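Threonine synthase (Brucella melitensis bv. 1, PDB 4F4F) probably catalyses the pyridoxal-phosphate-dependent conversion of O-phospho-L-homoserine and water to L-threonine and phosphate, the last step of threonine biosynthesis. Local coordinates at residues P234-Y239 with Y269-M274; I278-I283 with E401-T406; I290-L295 with F363-S368. All blocks are in the same frame, centred on the assembly; numbering follows the deposited sequence.

Interaction 1: residues P234-Y239 with Y269-M274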
loop_
_atom_site.group_PDB
_atom_site.type_symbol
_atom_site.label_atom_id
_atom_site.label_comp_id
_atom_site.label_asym_id
_atom_site.label_seq_id
_atom_site.Cartn_x
_atom_site.Cartn_y
_atom_site.Cartn_z
ATOM N N PRO A 234 -3.601 -7.278 3.965
ATOM C CA PRO A 234 -2.560 -8.266 3.671
ATOM C C PRO A 234 -1.160 -7.888 4.163
ATOM O O PRO A 234 -0.263 -8.742 4.287
ATOM C CB PRO A 234 -2.588 -8.371 2.147
ATOM C CG PRO A 234 -3.919 -7.855 1.726
ATOM C CD PRO A 234 -4.242 -6.788 2.734
ATOM N N GLN A 235 -0.957 -6.598 4.365
ATOM C CA GLN A 235 0.336 -6.093 4.748
ATOM C C GLN A 235 0.693 -6.431 6.201
ATOM O O GLN A 235 1.873 -6.447 6.558
ATOM C CB GLN A 235 0.371 -4.613 4.501
ATOM C CG GLN A 235 0.241 -4.293 3.030
ATOM C CD GLN A 235 0.617 -2.866 2.722
ATOM O OE1 GLN A 235 -0.255 -2.050 2.436
ATOM N NE2 GLN A 235 1.962 -2.526 2.843
ATOM N N VAL A 236 -0.317 -6.796 6.985
ATOM C CA VAL A 236 -0.106 -7.248 8.365
ATOM C C VAL A 236 0.860 -8.453 8.407
ATOM O O VAL A 236 1.692 -8.568 9.306
ATOM C CB VAL A 236 -1.444 -7.615 9.018
ATOM C CG1 VAL A 236 -1.222 -8.153 10.449
ATOM C CG2 VAL A 236 -2.385 -6.417 9.050
ATOM N N VAL A 237 0.800 -9.289 7.372
ATOM C CA VAL A 237 1.484 -10.544 7.375
ATOM C C VAL A 237 3.002 -10.383 7.518
ATOM O O VAL A 237 3.633 -11.080 8.313
ATOM C CB VAL A 237 1.141 -11.385 6.126
ATOM C CG1 VAL A 237 1.914 -12.696 6.152
ATOM C CG2 VAL A 237 -0.386 -11.690 6.072
ATOM N N TYR A 238 3.602 -9.495 6.730
ATOM C CA TYR A 238 5.055 -9.465 6.699
ATOM C C TYR A 238 5.668 -8.889 7.986
ATOM O O TYR A 238 6.833 -9.132 8.285
ATOM C CB TYR A 238 5.616 -8.845 5.445
ATOM C CG TYR A 238 5.085 -7.501 5.093
ATOM C CD1 TYR A 238 5.436 -6.388 5.820
ATOM C CD2 TYR A 238 4.329 -7.324 3.951
ATOM C CE1 TYR A 238 4.953 -5.126 5.462
ATOM C CE2 TYR A 238 3.869 -6.075 3.593
ATOM C CZ TYR A 238 4.177 -4.996 4.352
ATOM O OH TYR A 238 3.706 -3.739 3.952
ATOM N N TYR A 239 4.861 -8.179 8.760
ATOM C CA TYR A 239 5.309 -7.802 10.112
ATOM C C TYR A 239 5.467 -9.041 10.988
ATOM O O TYR A 239 6.499 -9.217 11.624
ATOM C CB TYR A 239 4.365 -6.813 10.759
ATOM C CG TYR A 239 4.403 -5.492 10.092
ATOM C CD1 TYR A 239 5.317 -4.530 10.478
ATOM C CD2 TYR A 239 3.515 -5.185 9.074
ATOM C CE1 TYR A 239 5.348 -3.302 9.859
ATOM C CE2 TYR A 239 3.568 -3.971 8.413
ATOM C CZ TYR A 239 4.484 -3.028 8.846
ATOM O OH TYR A 239 4.511 -1.812 8.262
ATOM N N TYR A 269 0.806 -1.392 12.873
ATOM C CA TYR A 269 0.009 -1.083 14.057
ATOM C C TYR A 269 -1.005 -2.205 14.337
ATOM O O TYR A 269 -1.203 -2.609 15.511
ATOM C CB TYR A 269 -0.644 0.291 13.922
ATOM C CG TYR A 269 -1.616 0.631 15.014
ATOM C CD1 TYR A 269 -1.188 1.171 16.221
ATOM C CD2 TYR A 269 -2.958 0.426 14.842
ATOM C CE1 TYR A 269 -2.084 1.464 17.223
ATOM C CE2 TYR A 269 -3.865 0.748 15.842
ATOM C CZ TYR A 269 -3.415 1.260 17.023
ATOM O OH TYR A 269 -4.335 1.510 18.020
ATOM N N VAL A 270 -1.625 -2.715 13.293
ATOM C CA VAL A 270 -2.614 -3.751 13.423
ATOM C C VAL A 270 -1.937 -4.998 13.974
ATOM O O VAL A 270 -2.455 -5.648 14.890
ATOM C CB VAL A 270 -3.349 -4.070 12.090
ATOM C CG1 VAL A 270 -4.247 -5.339 12.260
ATOM C CG2 VAL A 270 -4.196 -2.880 11.671
ATOM N N ALA A 271 -0.776 -5.347 13.428
ATOM C CA ALA A 271 -0.028 -6.478 13.951
ATOM C C ALA A 271 0.233 -6.362 15.448
ATOM O O ALA A 271 0.040 -7.304 16.204
ATOM C CB ALA A 271 1.270 -6.650 13.202
ATOM N N LYS A 272 0.682 -5.192 15.861
ATOM C CA LYS A 272 0.877 -4.898 17.261
ATOM C C LYS A 272 -0.423 -5.058 18.056
ATOM O O LYS A 272 -0.419 -5.678 19.122
ATOM C CB LYS A 272 1.423 -3.482 17.430
ATOM C CG LYS A 272 1.780 -3.082 18.861
ATOM C CD LYS A 272 2.421 -1.692 18.939
ATOM C CE LYS A 272 3.012 -1.429 20.315
ATOM N NZ LYS A 272 3.200 0.031 20.615
ATOM N N ARG A 273 -1.512 -4.487 17.573
ATOM C CA ARG A 273 -2.812 -4.677 18.242
ATOM C C ARG A 273 -3.195 -6.157 18.376
ATOM O O ARG A 273 -3.858 -6.543 19.347
ATOM C CB ARG A 273 -3.912 -3.905 17.510
ATOM C CG ARG A 273 -3.844 -2.389 17.671
ATOM C CD ARG A 273 -4.116 -1.945 19.106
ATOM N NE ARG A 273 -5.455 -2.334 19.555
ATOM C CZ ARG A 273 -6.566 -1.636 19.360
ATOM N NH1 ARG A 273 -6.539 -0.452 18.770
ATOM N NH2 ARG A 273 -7.720 -2.110 19.792
ATOM N N MET A 274 -2.806 -6.976 17.400
ATOM C CA MET A 274 -3.115 -8.400 17.446
ATOM C C MET A 274 -2.245 -9.179 18.453
ATOM O O MET A 274 -2.563 -10.314 18.758
ATOM C CB MET A 274 -2.973 -9.045 16.080
ATOM C CG MET A 274 -3.942 -8.508 15.042
ATOM S SD MET A 274 -3.483 -9.059 13.399
ATOM C CE MET A 274 -3.884 -10.812 13.553
#
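Two helices pack here in the fold type II (tryptophan synthase beta) architecture to which threonine synthases belong, the first turn of helix 236-245 against the last turns of helix 263-274. Strand 253-258 lies between them in the chain, and both segments fall in the PLP-dependent enzyme family region. The backbones come closest at V236 and A271, whose CA atoms are 5.6 Å apart. The small alanine side chain permits this approach. No hydrogen bond crosses the contact, and every touching residue is buried.

V236 carries most of it, with its two methyls sent to different partners. CG1 is anti to the backbone N (chi1 177°) and reaches A271 and M274. It meets the M274 sulfur tip to tip, with V236 CG1 and M274 SD 3.8 Å apart. The M274 chain bends at chi3 (70°). V236 CG2 lies beside its own backbone N and touches the V270 branch, CG2 to V270 CG1 3.9 Å. The two valine side chains cross at about a right angle. V236 also touches V63 of helix 56-64, and M274 touches F43.

Y239, one turn on, touches A271 with the base of its side chain rather than with its ring. Its ring stands edge-to-face with F255, and its OH bonds to the backbone O of D264, a residue of the cofactor pocket. Y239 thus ties the start of helix 263-274 to this packing; its side chain is about 8 Å from the bound PLP. Away from the contact, R273 NH1 donates to Y269 OH at 3.0 Å, nearly in the guanidinium plane. At the centre of the contact, A271 CB sits 3.9 Å from Y239 CB and 4.0 Å from V236 CG1.

Interaction 2: residues I278-I283 with E401-T406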
loop_
_atom_site.group_PDB
_atom_site.type_symbol
_atom_site.label_atom_id
_atom_site.label_comp_id
_atom_site.label_asym_id
_atom_site.label_seq_id
_atom_site.Cartn_x
_atom_site.Cartn_y
_atom_site.Cartn_z
ATOM N N ILE A 278 6.029 -5.350 19.434
ATOM C CA ILE A 278 6.682 -4.335 18.614
ATOM C C ILE A 278 7.112 -3.241 19.553
ATOM O O ILE A 278 6.367 -2.852 20.481
ATOM C CB ILE A 278 5.749 -3.818 17.486
ATOM C CG1 ILE A 278 5.611 -4.888 16.389
ATOM C CG2 ILE A 278 6.255 -2.537 16.842
ATOM C CD1 ILE A 278 4.614 -4.545 15.302
ATOM N N GLU A 279 8.314 -2.748 19.340
ATOM C CA GLU A 279 8.862 -1.697 20.181
ATOM C C GLU A 279 8.524 -0.366 19.505
ATOM O O GLU A 279 7.532 0.267 19.858
ATOM C CB GLU A 279 10.355 -1.944 20.428
ATOM C CG GLU A 279 11.147 -0.814 21.092
ATOM C CD GLU A 279 12.526 -1.268 21.610
ATOM O OE1 GLU A 279 13.642 -0.833 21.127
ATOM O OE2 GLU A 279 12.485 -2.075 22.538
ATOM N N GLN A 280 9.268 0.016 18.470
ATOM C CA GLN A 280 8.988 1.255 17.756
ATOM C C GLN A 280 8.360 0.989 16.407
ATOM O O GLN A 280 8.734 0.013 15.711
ATOM C CB GLN A 280 10.271 2.014 17.498
ATOM C CG GLN A 280 10.958 2.620 18.721
ATOM C CD GLN A 280 12.220 3.391 18.330
ATOM O OE1 GLN A 280 13.282 2.804 18.110
ATOM N NE2 GLN A 280 12.105 4.701 18.240
ATOM N N LEU A 281 7.419 1.855 16.047
ATOM C CA LEU A 281 6.944 1.995 14.690
ATOM C C LEU A 281 7.372 3.393 14.247
ATOM O O LEU A 281 7.027 4.387 14.907
ATOM C CB LEU A 281 5.419 1.831 14.611
ATOM C CG LEU A 281 4.829 0.449 14.872
ATOM C CD1 LEU A 281 3.324 0.546 15.112
ATOM C CD2 LEU A 281 5.143 -0.478 13.686
ATOM N N ILE A 282 8.172 3.480 13.192
ATOM C CA ILE A 282 8.778 4.769 12.815
ATOM C C ILE A 282 8.315 5.114 11.415
ATOM O O ILE A 282 8.475 4.317 10.464
ATOM C CB ILE A 282 10.324 4.715 12.898
ATOM C CG1 ILE A 282 10.764 4.277 14.300
ATOM C CG2 ILE A 282 10.915 6.075 12.541
ATOM C CD1 ILE A 282 12.282 4.228 14.525
ATOM N N ILE A 283 7.721 6.296 11.294
ATOM C CA ILE A 283 7.243 6.835 10.043
ATOM C C ILE A 283 8.413 7.531 9.384
ATOM O O ILE A 283 9.018 8.429 9.996
ATOM C CB ILE A 283 6.107 7.885 10.287
ATOM C CG1 ILE A 283 4.927 7.287 11.104
ATOM C CG2 ILE A 283 5.674 8.509 8.967
ATOM C CD1 ILE A 283 4.077 8.300 11.881
ATOM N N GLU A 401 18.423 7.461 12.478
ATOM C CA GLU A 401 18.257 8.675 13.258
ATOM C C GLU A 401 17.325 8.485 14.449
ATOM O O GLU A 401 17.570 9.013 15.519
ATOM C CB GLU A 401 17.677 9.773 12.355
ATOM C CG GLU A 401 17.694 11.179 12.958
ATOM C CD GLU A 401 17.052 12.207 12.038
ATOM O OE1 GLU A 401 16.453 11.831 11.017
ATOM O OE2 GLU A 401 17.160 13.411 12.331
ATOM N N LYS A 402 16.234 7.744 14.243
ATOM C CA LYS A 402 15.163 7.693 15.221
ATOM C C LYS A 402 15.180 6.459 16.089
ATOM O O LYS A 402 14.458 6.422 17.052
ATOM C CB LYS A 402 13.807 7.750 14.519
ATOM C CG LYS A 402 13.550 9.038 13.776
ATOM C CD LYS A 402 13.286 10.162 14.752
ATOM C CE LYS A 402 13.998 11.405 14.312
ATOM N NZ LYS A 402 13.527 12.556 15.105
ATOM N N ALA A 403 15.968 5.444 15.763
ATOM C CA ALA A 403 15.885 4.196 16.519
ATOM C C ALA A 403 16.387 4.439 17.918
ATOM O O ALA A 403 17.429 5.049 18.122
ATOM C CB ALA A 403 16.659 3.058 15.866
ATOM N N SER A 404 15.638 3.931 18.876
ATOM C CA SER A 404 16.017 3.999 20.274
ATOM C C SER A 404 15.715 2.641 20.892
ATOM O O SER A 404 14.616 2.122 20.743
ATOM C CB SER A 404 15.207 5.078 20.956
ATOM O OG SER A 404 15.669 5.245 22.259
ATOM N N GLY A 405 16.700 2.048 21.539
ATOM C CA GLY A 405 16.472 0.825 22.250
ATOM C C GLY A 405 17.352 -0.266 21.735
ATOM O O GLY A 405 18.220 -0.064 20.872
ATOM N N THR A 406 17.118 -1.436 22.297
ATOM C CA THR A 406 17.909 -2.589 22.010
ATOM C C THR A 406 17.209 -3.483 20.976
ATOM O O THR A 406 17.816 -4.403 20.463
ATOM C CB THR A 406 18.172 -3.372 23.313
ATOM O OG1 THR A 406 16.977 -4.037 23.719
ATOM C CG2 THR A 406 18.592 -2.392 24.433
HETATM O O HOH W 1 13.622 -4.361 23.032
#
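The chain turns a corner at E279 and continues as a strand; 402-406, leaving the end of a helix, runs nearly antiparallel to 279-282 (161° between their end-to-end directions). The backbones stay well apart, with I282 CA and K402 CA 7.4 Å from each other, so side chains bridge the gap. Q280 does most of this. Its chain is extended beyond CG, and its amide grips the backbone of the other segment with both ends. S404 N donates to Q280 OE1 at 2.7 Å, almost straight (175°). Q280 NE2 donates to K402 O at 3.1 Å, with that oxygen close to the amide plane. Each donor stands above the plane of the carbonyl it meets. The pair fixes the rotation of the amide and satisfies a carbonyl in the last turn of helix 390-402.

This links an inner strand of the six-stranded mixed sheet to the exit of helix 390-402, which leads on to strand 409-413 of the same sheet.

Next to the amide, I282 packs CD1 and CG2 on K402 CB. The two side chains cross obliquely, with I282 CD1 3.8 Å from K402 CB; the lysine chain then bends away at chi2 and chi3. E279 OE1 comes 3.5 Å from G405 CA, where a side chain would collide with it, and takes a weak bond from A407 N. A water donates to E279 OE2 at 2.6 Å and is held weakly by T406 OG1.

Interaction 3: residues I290-L295 with F363-S368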
loop_
_atom_site.group_PDB
_atom_site.type_symbol
_atom_site.label_atom_id
_atom_site.label_comp_id
_atom_site.label_asym_id
_atom_site.label_seq_id
_atom_site.Cartn_x
_atom_site.Cartn_y
_atom_site.Cartn_z
ATOM N N ILE A 290 4.281 16.217 6.221
ATOM C CA ILE A 290 3.089 16.456 7.042
ATOM C C ILE A 290 3.048 15.546 8.259
ATOM O O ILE A 290 2.799 16.007 9.365
ATOM C CB ILE A 290 1.762 16.369 6.225
ATOM C CG1 ILE A 290 0.610 16.964 7.055
ATOM C CG2 ILE A 290 1.446 14.944 5.729
ATOM C CD1 ILE A 290 -0.640 17.136 6.233
ATOM N N LEU A 291 3.385 14.275 8.067
ATOM C CA LEU A 291 3.311 13.305 9.172
ATOM C C LEU A 291 4.393 13.574 10.216
ATOM O O LEU A 291 4.140 13.480 11.420
ATOM C CB LEU A 291 3.381 11.881 8.660
ATOM C CG LEU A 291 2.203 11.411 7.771
ATOM C CD1 LEU A 291 2.510 10.060 7.125
ATOM C CD2 LEU A 291 0.909 11.308 8.567
ATOM N N SER A 292 5.597 13.888 9.773
ATOM C CA SER A 292 6.653 14.265 10.698
ATOM C C SER A 292 6.267 15.546 11.472
ATOM O O SER A 292 6.355 15.594 12.694
ATOM C CB SER A 292 7.974 14.455 9.923
ATOM O OG SER A 292 9.024 14.769 10.822
ATOM N N ARG A 293 5.797 16.575 10.765
ATOM C CA ARG A 293 5.356 17.793 11.427
ATOM C C ARG A 293 4.215 17.523 12.403
ATOM O O ARG A 293 4.127 18.161 13.462
ATOM C CB ARG A 293 4.928 18.853 10.429
ATOM C CG ARG A 293 6.095 19.367 9.587
ATOM C CD ARG A 293 5.655 20.439 8.601
ATOM N NE ARG A 293 4.971 19.956 7.379
ATOM C CZ ARG A 293 3.671 20.097 7.116
ATOM N NH1 ARG A 293 2.850 20.626 8.023
ATOM N NH2 ARG A 293 3.182 19.677 5.956
ATOM N N THR A 294 3.336 16.599 12.035
ATOM C CA THR A 294 2.225 16.232 12.903
ATOM C C THR A 294 2.720 15.617 14.189
ATOM O O THR A 294 2.265 15.986 15.259
ATOM C CB THR A 294 1.214 15.264 12.205
ATOM O OG1 THR A 294 0.625 15.940 11.091
ATOM C CG2 THR A 294 0.115 14.847 13.188
ATOM N N LEU A 295 3.649 14.674 14.107
ATOM C CA LEU A 295 4.170 14.088 15.348
ATOM C C LEU A 295 4.923 15.137 16.207
ATOM O O LEU A 295 4.879 15.081 17.445
ATOM C CB LEU A 295 5.063 12.857 15.095
ATOM C CG LEU A 295 4.421 11.466 14.895
ATOM C CD1 LEU A 295 4.230 10.820 16.269
ATOM C CD2 LEU A 295 3.131 11.483 14.077
ATOM N N PHE A 363 4.380 5.710 18.073
ATOM C CA PHE A 363 4.937 6.106 16.779
ATOM C C PHE A 363 5.960 7.210 16.979
ATOM O O PHE A 363 5.824 8.022 17.895
ATOM C CB PHE A 363 3.851 6.658 15.818
ATOM C CG PHE A 363 2.824 5.652 15.392
ATOM C CD1 PHE A 363 1.721 5.391 16.193
ATOM C CD2 PHE A 363 2.958 4.973 14.192
ATOM C CE1 PHE A 363 0.790 4.448 15.830
ATOM C CE2 PHE A 363 2.003 4.043 13.790
ATOM C CZ PHE A 363 0.931 3.782 14.610
ATOM N N SER A 364 6.987 7.227 16.137
ATOM C CA SER A 364 7.762 8.435 15.898
ATOM C C SER A 364 7.967 8.617 14.389
ATOM O O SER A 364 7.492 7.822 13.593
ATOM C CB SER A 364 9.070 8.446 16.679
ATOM O OG SER A 364 9.772 7.299 16.450
ATOM N N ALA A 365 8.610 9.708 14.016
ATOM C CA ALA A 365 8.666 10.137 12.632
ATOM C C ALA A 365 9.931 10.880 12.343
ATOM O O ALA A 365 10.448 11.615 13.203
ATOM C CB ALA A 365 7.486 11.036 12.322
ATOM N N GLY A 366 10.450 10.687 11.139
ATOM C CA GLY A 366 11.536 11.535 10.672
ATOM C C GLY A 366 11.443 11.700 9.175
ATOM O O GLY A 366 10.628 11.032 8.496
ATOM N N ARG A 367 12.314 12.559 8.684
ATOM C CA ARG A 367 12.322 13.001 7.326
ATOM C C ARG A 367 13.698 12.792 6.722
ATOM O O ARG A 367 14.700 12.811 7.433
ATOM C CB ARG A 367 11.998 14.483 7.343
ATOM C CG ARG A 367 11.726 15.106 6.011
ATOM C CD ARG A 367 11.670 16.625 6.140
ATOM N NE ARG A 367 12.963 17.184 6.541
ATOM C CZ ARG A 367 13.209 18.482 6.738
ATOM N NH1 ARG A 367 12.256 19.387 6.541
ATOM N NH2 ARG A 367 14.423 18.871 7.104
ATOM N N SER A 368 13.742 12.625 5.402
ATOM C CA SER A 368 15.023 12.584 4.657
ATOM C C SER A 368 14.874 13.437 3.390
ATOM O O SER A 368 13.967 13.197 2.585
ATOM C CB SER A 368 15.390 11.151 4.274
ATOM O OG SER A 368 16.638 11.075 3.586
#
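Apolar packing carries this contact. A365 CB points at helix 290-297 and sits between S292 and L295, one turn apart. A365 CB is 3.7 Å from S292 CA and 4.0 Å from L295 CG. The small side chain lets the backbones approach to 5.0 Å between the CA atoms of S292 and A365. L295 has CG anti to its carbonyl carbon (chi1 -84°) and leans along the strand toward F363. Its CD1 lies 3.6 Å from F363 O and 4.2 Å from F363 CB, while the phenyl ring leads away to L324.

Polar groups form no hydrogen bond across the contact. S292 OG meets the strand at G366 CA, 4.1 Å away. Within the helix, T294 OG1 donates to I290 O at 2.8 Å, and the same oxygen takes T294 N. L295 O is bonded by R360 NE from the helix before the strand.

The axes of 290-295 and 363-367 come within 7.2 Å and cross at -129°. L291 of the same helix rests on F262 of the cofactor pocket. A helix laid across the outermost strand of the mixed sheet fits the alpha/beta architecture of fold type II PLP enzymes.

Interactions 1 and 3 are buried and apolar, each centred on an alanine, without hydrogen bonds between their segments. Interaction 2 lies at the surface and depends on the two hydrogen bonds of one amide, a weak water link from a carboxylate, and the I282–K402 packing. Interactions 2 and 3 share a sheet: strands 278-285 and 363-367 are neighbours, probably bonded from I283 N to S364 O and from G366 N to I283 O. Helix 263-274 of interaction 1 leads directly into strand 278-285, and Y269 packs on both L281 and F363. Interactions 1 and 3 lie nearer the cofactor; interaction 2, whose I282 side chain is about 12 Å from the PLP, joins the sheet to the end of helix 390-402.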